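1,4-dihydroxy-2-naphthoyl-CoA hydrolase (Synechocystis sp., PDB 4K00) hydrolyses 1,4-dihydroxy-2-naphthoyl-CoA to 1,4-dihydroxy-2-naphthoate and free CoA, a step in phylloquinone (vitamin K1) biosynthesis. Local coordinates at residues M32-E35 with A36-W40. Residues are numbered along the deposited sequence; the frame is centred on the assembly and turned at random.
Sequences MCHE and AYESW
His34 meets Tyr37 and Glu38 one turn further along the same helix. Glu38 runs back toward His34 from CB to tip. Glu38 CB lies 3.5 Å from Glu35 O. Glu38 CG rests 3.4 Å from His34 O, the carbonyl oxygen one turn back. With CG beside the backbone N (chi1 -72°) and an extended chain, the carboxylate is carried back to the imidazole. CD comes to the ring edge. Glu38 OE1 accepts a hydrogen bond from His34 ND1 at 2.8 Å. The acceptor lies in the ring plane, but the N-H arrives from above the carboxylate plane. OE2 takes a backbone N-H from Leu15 of the second subunit, so both oxygens are held. Tyr37 CD2 sits over the centre of one His34 face, 3.8 Å above the plane. The two rings form an edge-to-face pair with planes at 87°. His34 also meets Phe26 and Tyr25 of the third subunit. Were His34 replaced by an alanine, Glu38 OE1 would probably lose its N-H donor and a gap would be likely to open beside the Tyr37 edge. Backbone bonds such as Tyr37 N to Cys33 O (3.0 Å) hold the turn. The segment belongs to helix 26-43, the long central helix around which the hotdog sheet wraps. Ala36 and Trp40 pack on strand 77-86, and Cys33 and Tyr37 on strand 91-100. Trp40 also reaches helix 129-136.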
ATOM      1  N   MET A  32      -4.138   8.787  -4.693  1.00 14.79           N
ATOM      2  CA  MET A  32      -4.740   9.122  -5.985  1.00 16.06           C
ATOM      3  C   MET A  32      -4.320  10.524  -6.420  1.00 15.25           C
ATOM      4  O   MET A  32      -4.148  10.789  -7.612  1.00 14.78           O
ATOM      5  CB  MET A  32      -6.260   9.054  -5.904  1.00 16.88           C
ATOM      6  CG  MET A  32      -6.834   7.665  -5.673  1.00 16.12           C
ATOM      7  SD  MET A  32      -8.602   7.745  -5.327  1.00 19.30           S
ATOM      8  CE  MET A  32      -8.891   6.063  -4.776  1.00 19.92           C
ATOM      9  N   CYS A  33      -4.148  11.410  -5.451  1.00 16.32           N
ATOM     10  CA  CYS A  33      -3.619  12.759  -5.726  1.00 17.53           C
ATOM     11  C   CYS A  33      -2.209  12.700  -6.304  1.00 15.11           C
ATOM     12  O   CYS A  33      -1.923  13.327  -7.318  1.00 19.85           O
ATOM     13  CB  CYS A  33      -3.631  13.610  -4.458  1.00 16.26           C
ATOM     14  SG  CYS A  33      -5.286  14.103  -3.940  1.00 18.09           S
ATOM     15  N   HIS A  34      -1.327  11.933  -5.675  1.00 15.58           N
ATOM     16  CA  HIS A  34       0.034  11.814  -6.172  1.00 17.18           C
ATOM     17  C   HIS A  34       0.045  11.193  -7.572  1.00 16.21           C
ATOM     18  O   HIS A  34       0.816  11.611  -8.431  1.00 15.71           O
ATOM     19  CB  HIS A  34       0.921  11.031  -5.186  1.00 19.26           C
ATOM     20  CG  HIS A  34       2.388  11.271  -5.372  1.00 14.76           C
ATOM     21  ND1 HIS A  34       3.115  10.677  -6.377  1.00 16.56           N
ATOM     22  CD2 HIS A  34       3.258  12.067  -4.702  1.00 18.64           C
ATOM     23  CE1 HIS A  34       4.374  11.083  -6.313  1.00 18.37           C
ATOM     24  NE2 HIS A  34       4.488  11.922  -5.301  1.00 18.14           N
ATOM     25  N   GLU A  35      -0.830  10.217  -7.808  1.00 18.74           N
ATOM     26  CA  GLU A  35      -0.987   9.634  -9.146  1.00 17.22           C
ATOM     27  C   GLU A  35      -1.392  10.678 -10.192  1.00 17.13           C
ATOM     28  O   GLU A  35      -0.886  10.667 -11.316  1.00 14.99           O
ATOM     29  CB  GLU A  35      -2.016   8.511  -9.134  1.00 17.47           C
ATOM     30  CG  GLU A  35      -1.602   7.303  -8.307  1.00 17.70           C
ATOM     31  CD  GLU A  35      -2.720   6.286  -8.153  1.00 19.84           C
ATOM     32  OE1 GLU A  35      -3.719   6.339  -8.916  1.00 18.02           O
ATOM     33  OE2 GLU A  35      -2.605   5.424  -7.256  1.00 15.02           O
ATOM     34  N   ALA A  36      -2.306  11.570  -9.824  1.00 16.16           N
ATOM     35  CA  ALA A  36      -2.727  12.644 -10.730  1.00 17.79           C
ATOM     36  C   ALA A  36      -1.543  13.514 -11.083  1.00 16.70           C
ATOM     37  O   ALA A  36      -1.329  13.867 -12.245  1.00 19.48           O
ATOM     38  CB  ALA A  36      -3.816  13.489 -10.076  1.00 18.46           C
ATOM     39  N   TYR A  37      -0.766  13.846 -10.058  1.00 20.17           N
ATOM     40  CA  TYR A  37       0.478  14.580 -10.222  1.00 17.75           C
ATOM     41  C   TYR A  37       1.402  13.827 -11.189  1.00 16.47           C
ATOM     42  O   TYR A  37       1.911  14.406 -12.144  1.00 16.23           O
ATOM     43  CB  TYR A  37       1.109  14.819  -8.851  1.00 15.39           C
ATOM     44  CG  TYR A  37       2.587  15.164  -8.829  1.00 18.16           C
ATOM     45  CD1 TYR A  37       3.079  16.283  -9.483  1.00 17.65           C
ATOM     46  CD2 TYR A  37       3.490  14.363  -8.133  1.00 18.90           C
ATOM     47  CE1 TYR A  37       4.434  16.585  -9.455  1.00 19.47           C
ATOM     48  CE2 TYR A  37       4.837  14.664  -8.088  1.00 21.53           C
ATOM     49  CZ  TYR A  37       5.308  15.779  -8.749  1.00 20.47           C
ATOM     50  OH  TYR A  37       6.658  16.067  -8.713  1.00 20.40           O
ATOM     51  N   GLU A  38       1.570  12.528 -10.967  1.00 17.82           N
ATOM     52  CA  GLU A  38       2.424  11.719 -11.821  1.00 16.73           C
ATOM     53  C   GLU A  38       1.905  11.611 -13.242  1.00 17.25           C
ATOM     54  O   GLU A  38       2.695  11.571 -14.181  1.00 16.87           O
ATOM     55  CB  GLU A  38       2.646  10.326 -11.224  1.00 14.85           C
ATOM     56  CG  GLU A  38       3.557  10.345 -10.001  1.00 15.70           C
ATOM     57  CD  GLU A  38       3.658   8.987  -9.344  1.00 15.61           C
ATOM     58  OE1 GLU A  38       2.897   8.749  -8.386  1.00 17.36           O
ATOM     59  OE2 GLU A  38       4.506   8.184  -9.787  1.00 16.98           O
ATOM     60  N   SER A  39       0.581  11.558 -13.405  1.00 16.52           N
ATOM     61  CA  SER A  39      -0.004  11.458 -14.732  1.00 19.72           C
ATOM     62  C   SER A  39       0.172  12.786 -15.466  1.00 18.48           C
ATOM     63  O   SER A  39       0.425  12.820 -16.673  1.00 20.15           O
ATOM     64  CB  SER A  39      -1.484  11.092 -14.665  1.00 20.99           C
ATOM     65  OG  SER A  39      -1.678   9.856 -14.006  1.00 30.62           O
ATOM     66  N   TRP A  40       0.063  13.880 -14.732  1.00 18.73           N
ATOM     67  CA  TRP A  40       0.298  15.179 -15.324  1.00 20.56           C
ATOM     68  C   TRP A  40       1.756  15.276 -15.804  1.00 20.42           C
ATOM     69  O   TRP A  40       2.019  15.696 -16.927  1.00 20.39           O
ATOM     70  CB  TRP A  40      -0.045  16.291 -14.330  1.00 21.26           C
ATOM     71  CG  TRP A  40       0.411  17.629 -14.775  1.00 22.21           C
ATOM     72  CD1 TRP A  40      -0.159  18.416 -15.722  1.00 23.42           C
ATOM     73  CD2 TRP A  40       1.562  18.327 -14.308  1.00 25.10           C
ATOM     74  NE1 TRP A  40       0.551  19.579 -15.858  1.00 23.88           N
ATOM     75  CE2 TRP A  40       1.619  19.547 -15.004  1.00 23.72           C
ATOM     76  CE3 TRP A  40       2.536  18.051 -13.344  1.00 25.81           C
ATOM     77  CZ2 TRP A  40       2.625  20.487 -14.786  1.00 25.52           C
ATOM     78  CZ3 TRP A  40       3.539  18.981 -13.131  1.00 29.87           C
ATOM     79  CH2 TRP A  40       3.573  20.187 -13.850  1.00 26.26           C
TER